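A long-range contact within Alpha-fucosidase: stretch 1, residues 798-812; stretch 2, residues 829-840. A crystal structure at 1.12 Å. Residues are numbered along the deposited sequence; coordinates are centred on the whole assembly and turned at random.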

ATOM      1  N   TYR A 798     -17.978  -5.269 -14.788  1.00  6.39           N
ATOM      2  CA  TYR A 798     -17.876  -4.779 -16.154  1.00  6.29           C
ATOM      3  C   TYR A 798     -16.754  -3.748 -16.257  1.00  6.55           C
ATOM      4  O   TYR A 798     -16.443  -3.036 -15.287  1.00  6.57           O
ATOM      5  CB  TYR A 798     -19.218  -4.213 -16.651  1.00  6.69           C
ATOM      6  CG  TYR A 798     -19.692  -2.958 -15.944  1.00  6.59           C
ATOM      7  CD1 TYR A 798     -19.303  -1.697 -16.390  1.00  6.87           C
ATOM      8  CD2 TYR A 798     -20.551  -3.031 -14.853  1.00  7.21           C
ATOM      9  CE1 TYR A 798     -19.737  -0.536 -15.756  1.00  7.33           C
ATOM     10  CE2 TYR A 798     -20.995  -1.874 -14.209  1.00  7.42           C
ATOM     11  CZ  TYR A 798     -20.575  -0.635 -14.666  1.00  7.03           C
ATOM     12  OH  TYR A 798     -20.991   0.528 -14.054  1.00  7.48           O
ATOM     13  N   THR A 799     -16.135  -3.701 -17.430  1.00  6.28           N
ATOM     14  CA  THR A 799     -15.044  -2.784 -17.716  1.00  6.87           C
ATOM     15  C   THR A 799     -15.623  -1.414 -18.028  1.00  6.77           C
ATOM     16  O   THR A 799     -16.373  -1.268 -18.993  1.00  7.71           O
ATOM     17  CB  THR A 799     -14.234  -3.288 -18.924  1.00  6.90           C
ATOM     18  OG1 THR A 799     -13.827  -4.640 -18.698  1.00  7.56           O
ATOM     19  CG2 THR A 799     -13.014  -2.418 -19.184  1.00  7.85           C
ATOM     20  N   ASN A 800     -15.272  -0.415 -17.219  1.00  6.71           N
ATOM     21  CA  ASN A 800     -15.821   0.927 -17.355  1.00  6.70           C
ATOM     22  C   ASN A 800     -14.733   1.904 -17.775  1.00  6.33           C
ATOM     23  O   ASN A 800     -13.858   2.262 -16.978  1.00  6.21           O
ATOM     24  CB  ASN A 800     -16.491   1.356 -16.046  1.00  6.56           C
ATOM     25  CG  ASN A 800     -17.256   2.657 -16.169  1.00  7.24           C
ATOM     26  OD1 ASN A 800     -17.182   3.344 -17.193  1.00  7.46           O
ATOM     27  ND2 ASN A 800     -17.992   3.005 -15.118  1.00  7.32           N
ATOM     28  N   ILE A 801     -14.794   2.308 -19.041  1.00  6.49           N
ATOM     29  CA  ILE A 801     -13.810   3.181 -19.661  1.00  6.96           C
ATOM     30  C   ILE A 801     -14.106   4.650 -19.359  1.00  6.80           C
ATOM     31  O   ILE A 801     -15.210   5.143 -19.610  1.00  7.07           O
ATOM     32  CB  ILE A 801     -13.790   2.960 -21.199  1.00  7.25           C
ATOM     33  CG1 ILE A 801     -13.517   1.488 -21.552  1.00  7.94           C
ATOM     34  CG2 ILE A 801     -12.821   3.913 -21.894  1.00  7.90           C
ATOM     35  CD1 ILE A 801     -12.176   0.939 -21.074  1.00  8.70           C
ATOM     36  N   LEU A 802     -13.093   5.338 -18.830  1.00  6.93           N
ATOM     37  CA  LEU A 802     -13.150   6.775 -18.530  1.00  7.05           C
ATOM     38  C   LEU A 802     -14.355   7.167 -17.664  1.00  7.20           C
ATOM     39  O   LEU A 802     -15.150   8.026 -18.045  1.00  7.67           O
ATOM     40  CB  LEU A 802     -13.081   7.603 -19.823  1.00  7.66           C
ATOM     41  CG  LEU A 802     -11.807   7.406 -20.650  1.00  7.76           C
ATOM     42  CD1 LEU A 802     -11.924   8.118 -21.988  1.00  9.28           C
ATOM     43  CD2 LEU A 802     -10.555   7.869 -19.902  1.00  9.30           C
ATOM     44  N   PRO A 803     -14.501   6.521 -16.493  1.00  7.23           N
ATOM     45  CA  PRO A 803     -15.653   6.758 -15.620  1.00  7.27           C
ATOM     46  C   PRO A 803     -15.651   8.101 -14.884  1.00  7.42           C
ATOM     47  O   PRO A 803     -16.703   8.552 -14.447  1.00  7.51           O
ATOM     48  CB  PRO A 803     -15.556   5.614 -14.610  1.00  7.52           C
ATOM     49  CG  PRO A 803     -14.089   5.334 -14.539  1.00  7.34           C
ATOM     50  CD  PRO A 803     -13.598   5.495 -15.940  1.00  7.20           C
ATOM     51  N   ALA A 804     -14.485   8.719 -14.729  1.00  7.54           N
ATOM     52  CA  ALA A 804     -14.385   9.988 -14.008  1.00  7.66           C
ATOM     53  C   ALA A 804     -13.258  10.825 -14.599  1.00  7.66           C
ATOM     54  O   ALA A 804     -12.296  11.199 -13.922  1.00  7.64           O
ATOM     55  CB  ALA A 804     -14.196   9.756 -12.507  1.00  7.59           C
ATOM     56  N   LEU A 805     -13.403  11.117 -15.889  1.00  7.88           N
ATOM     57  CA  LEU A 805     -12.404  11.863 -16.631  1.00  8.42           C
ATOM     58  C   LEU A 805     -12.547  13.354 -16.339  1.00  9.04           C
ATOM     59  O   LEU A 805     -13.616  13.928 -16.554  1.00  8.85           O
ATOM     60  CB  LEU A 805     -12.561  11.603 -18.127  1.00  8.66           C
ATOM     61  CG  LEU A 805     -11.624  12.368 -19.063  1.00  8.97           C
ATOM     62  CD1 LEU A 805     -10.196  11.863 -18.938  1.00 10.57           C
ATOM     63  CD2 LEU A 805     -12.117  12.253 -20.492  1.00 10.53           C
ATOM     64  N   PRO A 806     -11.475  13.986 -15.830  1.00  9.60           N
ATOM     65  CA  PRO A 806     -11.552  15.418 -15.553  1.00 10.17           C
ATOM     66  C   PRO A 806     -11.623  16.243 -16.829  1.00 10.39           C
ATOM     67  O   PRO A 806     -10.971  15.908 -17.820  1.00 10.11           O
ATOM     68  CB  PRO A 806     -10.223  15.714 -14.843  1.00 10.77           C
ATOM     69  CG  PRO A 806      -9.673  14.389 -14.440  1.00 11.00           C
ATOM     70  CD  PRO A 806     -10.161  13.430 -15.465  1.00  9.98           C
ATOM     71  N   ASP A 807     -12.396  17.324 -16.794  1.00 11.22           N
ATOM     72  CA  ASP A 807     -12.431  18.268 -17.911  1.00 12.23           C
ATOM     73  C   ASP A 807     -11.045  18.870 -18.172  1.00 12.33           C
ATOM     74  O   ASP A 807     -10.746  19.280 -19.296  1.00 12.95           O
ATOM     75  CB  ASP A 807     -13.457  19.381 -17.663  1.00 12.74           C
ATOM     76  CG  ASP A 807     -14.892  18.871 -17.620  1.00 13.77           C
ATOM     77  OD1 ASP A 807     -15.163  17.737 -18.070  1.00 15.17           O
ATOM     78  OD2 ASP A 807     -15.765  19.618 -17.129  1.00 15.35           O
ATOM     79  N   ALA A 808     -10.203  18.902 -17.137  1.00 12.38           N
ATOM     80  CA  ALA A 808      -8.827  19.393 -17.244  1.00 12.42           C
ATOM     81  C   ALA A 808      -7.970  18.562 -18.205  1.00 12.17           C
ATOM     82  O   ALA A 808      -6.972  19.056 -18.739  1.00 12.76           O
ATOM     83  CB  ALA A 808      -8.176  19.444 -15.865  1.00 12.83           C
ATOM     84  N   TRP A 809      -8.351  17.302 -18.411  1.00 11.64           N
ATOM     85  CA  TRP A 809      -7.638  16.416 -19.323  1.00 11.30           C
ATOM     86  C   TRP A 809      -8.506  16.160 -20.557  1.00 11.25           C
ATOM     87  O   TRP A 809      -9.093  15.088 -20.708  1.00 11.31           O
ATOM     88  CB  TRP A 809      -7.271  15.092 -18.638  1.00 11.00           C
ATOM     89  CG  TRP A 809      -6.455  15.208 -17.370  1.00 10.70           C
ATOM     90  CD1 TRP A 809      -5.735  16.290 -16.931  1.00 10.83           C
ATOM     91  CD2 TRP A 809      -6.243  14.173 -16.407  1.00 10.43           C
ATOM     92  NE1 TRP A 809      -5.109  15.994 -15.739  1.00 10.67           N
ATOM     93  CE2 TRP A 809      -5.404  14.699 -15.398  1.00 10.24           C
ATOM     94  CE3 TRP A 809      -6.682  12.847 -16.300  1.00 10.54           C
ATOM     95  CZ2 TRP A 809      -5.001  13.945 -14.290  1.00 10.59           C
ATOM     96  CZ3 TRP A 809      -6.285  12.100 -15.198  1.00 10.74           C
ATOM     97  CH2 TRP A 809      -5.451  12.652 -14.209  1.00 10.88           C
ATOM     98  N   ALA A 810      -8.580  17.158 -21.437  1.00 11.67           N
ATOM     99  CA  ALA A 810      -9.470  17.112 -22.601  1.00 11.63           C
ATOM    100  C   ALA A 810      -9.103  16.004 -23.585  1.00 11.45           C
ATOM    101  O   ALA A 810      -9.973  15.399 -24.214  1.00 11.29           O
ATOM    102  CB  ALA A 810      -9.488  18.464 -23.307  1.00 12.20           C
ATOM    103  N   GLY A 811      -7.807  15.750 -23.709  1.00 11.18           N
ATOM    104  CA  GLY A 811      -7.297  14.714 -24.594  1.00 11.15           C
ATOM    105  C   GLY A 811      -6.140  13.985 -23.950  1.00 10.86           C
ATOM    106  O   GLY A 811      -5.453  14.523 -23.083  1.00 11.18           O
ATOM    107  N   GLY A 812      -5.924  12.750 -24.373  1.00 10.41           N
ATOM    108  CA  GLY A 812      -4.833  11.965 -23.833  1.00 10.30           C
ATOM    109  C   GLY A 812      -4.938  10.510 -24.207  1.00  9.96           C
ATOM    110  O   GLY A 812      -5.825  10.106 -24.968  1.00  9.56           O
TER
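Stretch 2 (829-840) WKNGKATEVRLT

How does the backbone of stretch 2 run against stretch 1? It runs antiparallel: Trp829 lies beside Gly812 at the end of stretch 1, and the later residues pass back along the earlier ones, Ala834 nearest Leu802, Val837 nearest Ile801 and Leu839 nearest Thr799. Stretch 2 enters as a strand at Trp829 and Lys830, reverses through a type I' turn from Lys830 to Lys833, and turns a corner at Thr835 before continuing as a strand to Thr840. The spacing widens along the way, from 4.2 Å between Gly811 CA and Lys830 CA to 9.4 Å between Thr799 CA and Leu839 CA, so backbone pairing gives way to packing of side chains.

Which hydrogen bonds join the two chains? Gly812 and Trp829 form an antiparallel hydrogen-bonded pair, with Gly812 N donating to Trp829 O at 3.0 Å and Trp829 N to Gly812 O at 2.9 Å. Beside this bridge, the turn presents Gly832 N to Ala810 O at 2.8 Å. Gly832 has a positive phi of 75°, a conformation that favours glycine. The fourth bond uses a side chain: Trp829 NE1 donates to Trp809 O at 2.9 Å, giving the buried indole its polar partner near the plane of the ring.

What encloses the indole of Trp829? It lies between backbone and leucine side chains. Over one face, Gly812 CA stands 3.8 Å from the centroid of the six-membered ring of Trp829. A side chain on Gly812 would not fit here, since an ideal CB would fall 2.8 Å from Trp829 CZ2. Over the opposite face, Leu802 CD2 lies 4.2 Å from the centroid of the same six-membered ring, while Leu805 CD2 lies 4.0 Å from that of the five-membered ring. These CH-pi contacts help explain why Trp829 has more area covered by the other stretch than any other residue in the contact.

Where do the remaining apolar side chains meet? Leu802 reaches beyond the ring, its CD1 lying 3.8 Å from Trp829 CB and 4.0 Å from Ala834 CB, and so links the indole to the strand after the turn. Past the corner, Ile801 CD1 packs on Val837 CG1 at 3.7 Å, and Thr799 CG2 approaches Leu839 CD1 at 4.2 Å. In both pairs the CA-to-CB bonds point toward the other stretch, which lets the side chains bridge the wider gap between the backbones. Asn800 and Arg838, intervening in their strands, make no contact across it.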

ATOM      1  N   TRP A 829      -8.443   9.407 -25.894  1.00  9.80           N
ATOM      2  CA  TRP A 829      -9.585  10.299 -25.914  1.00  9.99           C
ATOM      3  C   TRP A 829      -9.211  11.668 -26.453  1.00 10.22           C
ATOM      4  O   TRP A 829      -8.048  12.070 -26.416  1.00  9.77           O
ATOM      5  CB  TRP A 829     -10.247  10.395 -24.531  1.00 10.24           C
ATOM      6  CG  TRP A 829      -9.413  11.040 -23.457  1.00  9.96           C
ATOM      7  CD1 TRP A 829      -9.466  12.343 -23.059  1.00  9.78           C
ATOM      8  CD2 TRP A 829      -8.423  10.408 -22.630  1.00 10.10           C
ATOM      9  NE1 TRP A 829      -8.569  12.570 -22.040  1.00  9.58           N
ATOM     10  CE2 TRP A 829      -7.914  11.399 -21.759  1.00  9.80           C
ATOM     11  CE3 TRP A 829      -7.913   9.105 -22.543  1.00  9.91           C
ATOM     12  CZ2 TRP A 829      -6.922  11.129 -20.812  1.00 10.13           C
ATOM     13  CZ3 TRP A 829      -6.925   8.835 -21.598  1.00 10.01           C
ATOM     14  CH2 TRP A 829      -6.441   9.846 -20.747  1.00 10.11           C
ATOM     15  N   LYS A 830     -10.221  12.360 -26.968  1.00 10.61           N
ATOM     16  CA  LYS A 830     -10.063  13.687 -27.543  1.00 11.59           C
ATOM     17  C   LYS A 830     -11.361  14.440 -27.315  1.00 11.59           C
ATOM     18  O   LYS A 830     -12.439  13.851 -27.404  1.00 11.55           O
ATOM     19  CB  LYS A 830      -9.769  13.581 -29.042  1.00 12.08           C
ATOM     20  CG  LYS A 830      -9.210  14.847 -29.661  1.00 14.75           C
ATOM     21  CD  LYS A 830      -8.746  14.599 -31.091  1.00 17.89           C
ATOM     22  CE  LYS A 830      -8.104  15.844 -31.689  1.00 20.40           C
ATOM     23  NZ  LYS A 830      -6.827  16.208 -31.008  1.00 22.35           N
ATOM     24  N   ASN A 831     -11.256  15.733 -27.008  1.00 11.76           N
ATOM     25  CA  ASN A 831     -12.429  16.563 -26.706  1.00 12.52           C
ATOM     26  C   ASN A 831     -13.355  15.894 -25.685  1.00 12.11           C
ATOM     27  O   ASN A 831     -14.583  15.923 -25.817  1.00 12.20           O
ATOM     28  CB  ASN A 831     -13.192  16.929 -27.989  1.00 13.05           C
ATOM     29  CG  ASN A 831     -12.311  17.610 -29.021  1.00 15.16           C
ATOM     30  OD1 ASN A 831     -12.184  17.137 -30.154  1.00 18.56           O
ATOM     31  ND2 ASN A 831     -11.692  18.717 -28.633  1.00 16.87           N
ATOM     32  N   GLY A 832     -12.743  15.273 -24.677  1.00 11.65           N
ATOM     33  CA  GLY A 832     -13.473  14.658 -23.573  1.00 11.29           C
ATOM     34  C   GLY A 832     -14.179  13.341 -23.858  1.00 11.24           C
ATOM     35  O   GLY A 832     -14.948  12.862 -23.022  1.00 11.32           O
ATOM     36  N   LYS A 833     -13.932  12.748 -25.027  1.00 11.32           N
ATOM     37  CA  LYS A 833     -14.611  11.505 -25.415  1.00 11.73           C
ATOM     38  C   LYS A 833     -13.631  10.483 -25.966  1.00 10.78           C
ATOM     39  O   LYS A 833     -12.710  10.837 -26.702  1.00 10.44           O
ATOM     40  CB  LYS A 833     -15.685  11.769 -26.476  1.00 12.00           C
ATOM     41  CG  LYS A 833     -16.748  12.793 -26.104  1.00 13.77           C
ATOM     42  CD  LYS A 833     -17.579  13.185 -27.325  1.00 14.50           C
ATOM     43  CE  LYS A 833     -16.820  14.119 -28.272  1.00 17.93           C
ATOM     44  NZ  LYS A 833     -16.667  15.504 -27.730  1.00 19.72           N
ATOM     45  N   ALA A 834     -13.850   9.216 -25.626  1.00 10.45           N
ATOM     46  CA  ALA A 834     -13.004   8.127 -26.109  1.00 10.18           C
ATOM     47  C   ALA A 834     -13.035   8.038 -27.630  1.00 10.26           C
ATOM     48  O   ALA A 834     -14.105   8.094 -28.247  1.00 10.39           O
ATOM     49  CB  ALA A 834     -13.441   6.799 -25.496  1.00 10.31           C
ATOM     50  N   THR A 835     -11.853   7.907 -28.224  1.00 10.26           N
ATOM     51  CA  THR A 835     -11.727   7.692 -29.663  1.00 10.83           C
ATOM     52  C   THR A 835     -11.304   6.262 -29.971  1.00 10.94           C
ATOM     53  O   THR A 835     -11.518   5.767 -31.080  1.00 11.36           O
ATOM     54  CB  THR A 835     -10.716   8.662 -30.299  1.00 11.01           C
ATOM     55  OG1 THR A 835      -9.449   8.530 -29.644  1.00 11.73           O
ATOM     56  CG2 THR A 835     -11.204  10.099 -30.182  1.00 11.60           C
ATOM     57  N   GLU A 836     -10.689   5.603 -28.992  1.00 10.81           N
ATOM     58  CA  GLU A 836     -10.272   4.218 -29.152  1.00 11.53           C
ATOM     59  C   GLU A 836     -10.152   3.549 -27.791  1.00 10.83           C
ATOM     60  O   GLU A 836      -9.701   4.172 -26.818  1.00 11.38           O
ATOM     61  CB  GLU A 836      -8.933   4.132 -29.894  1.00 11.57           C
ATOM     62  CG  GLU A 836      -8.505   2.713 -30.245  1.00 13.21           C
ATOM     63  CD  GLU A 836      -7.085   2.632 -30.767  1.00 13.61           C
ATOM     64  OE1 GLU A 836      -6.138   2.896 -29.995  1.00 16.11           O
ATOM     65  OE2 GLU A 836      -6.922   2.288 -31.956  1.00 17.44           O
ATOM     66  N   VAL A 837     -10.593   2.297 -27.721  1.00 10.19           N
ATOM     67  CA  VAL A 837     -10.278   1.433 -26.595  1.00  9.99           C
ATOM     68  C   VAL A 837      -9.598   0.194 -27.157  1.00  9.88           C
ATOM     69  O   VAL A 837     -10.042  -0.357 -28.172  1.00  9.66           O
ATOM     70  CB  VAL A 837     -11.538   1.027 -25.795  1.00  9.86           C
ATOM     71  CG1 VAL A 837     -11.155   0.171 -24.592  1.00 10.46           C
ATOM     72  CG2 VAL A 837     -12.311   2.258 -25.339  1.00 10.64           C
ATOM     73  N   ARG A 838      -8.507  -0.215 -26.518  1.00  9.79           N
ATOM     74  CA  ARG A 838      -7.848  -1.473 -26.833  1.00 10.55           C
ATOM     75  C   ARG A 838      -7.988  -2.385 -25.625  1.00  9.70           C
ATOM     76  O   ARG A 838      -7.488  -2.075 -24.537  1.00  9.86           O
ATOM     77  CB  ARG A 838      -6.382  -1.242 -27.199  1.00 10.65           C
ATOM     78  CG  ARG A 838      -6.209  -0.411 -28.471  1.00 12.07           C
ATOM     79  CD  ARG A 838      -4.749  -0.266 -28.890  1.00 13.44           C
ATOM     80  NE  ARG A 838      -4.095  -1.558 -29.106  1.00 18.35           N
ATOM     81  CZ  ARG A 838      -4.140  -2.262 -30.235  1.00 20.39           C
ATOM     82  NH1 ARG A 838      -4.818  -1.817 -31.288  1.00 22.28           N
ATOM     83  NH2 ARG A 838      -3.502  -3.423 -30.309  1.00 21.63           N
ATOM     84  N   LEU A 839      -8.695  -3.495 -25.816  1.00  9.19           N
ATOM     85  CA  LEU A 839      -9.013  -4.412 -24.735  1.00  8.87           C
ATOM     86  C   LEU A 839      -8.357  -5.754 -25.015  1.00  8.36           C
ATOM     87  O   LEU A 839      -8.781  -6.478 -25.923  1.00  8.43           O
ATOM     88  CB  LEU A 839     -10.534  -4.568 -24.609  1.00  8.98           C
ATOM     89  CG  LEU A 839     -11.034  -5.385 -23.417  1.00  8.54           C
ATOM     90  CD1 LEU A 839     -11.018  -4.542 -22.144  1.00  9.99           C
ATOM     91  CD2 LEU A 839     -12.432  -5.929 -23.690  1.00  9.69           C
ATOM     92  N   THR A 840      -7.313  -6.074 -24.259  1.00  8.27           N
ATOM     93  CA  THR A 840      -6.644  -7.353 -24.413  1.00  8.29           C
ATOM     94  C   THR A 840      -7.230  -8.325 -23.404  1.00  7.87           C
ATOM     95  O   THR A 840      -7.117  -8.119 -22.191  1.00  8.11           O
ATOM     96  CB  THR A 840      -5.129  -7.236 -24.181  1.00  8.39           C
ATOM     97  OG1 THR A 840      -4.590  -6.213 -25.028  1.00  9.58           O
ATOM     98  CG2 THR A 840      -4.442  -8.562 -24.476  1.00  9.28           C
TER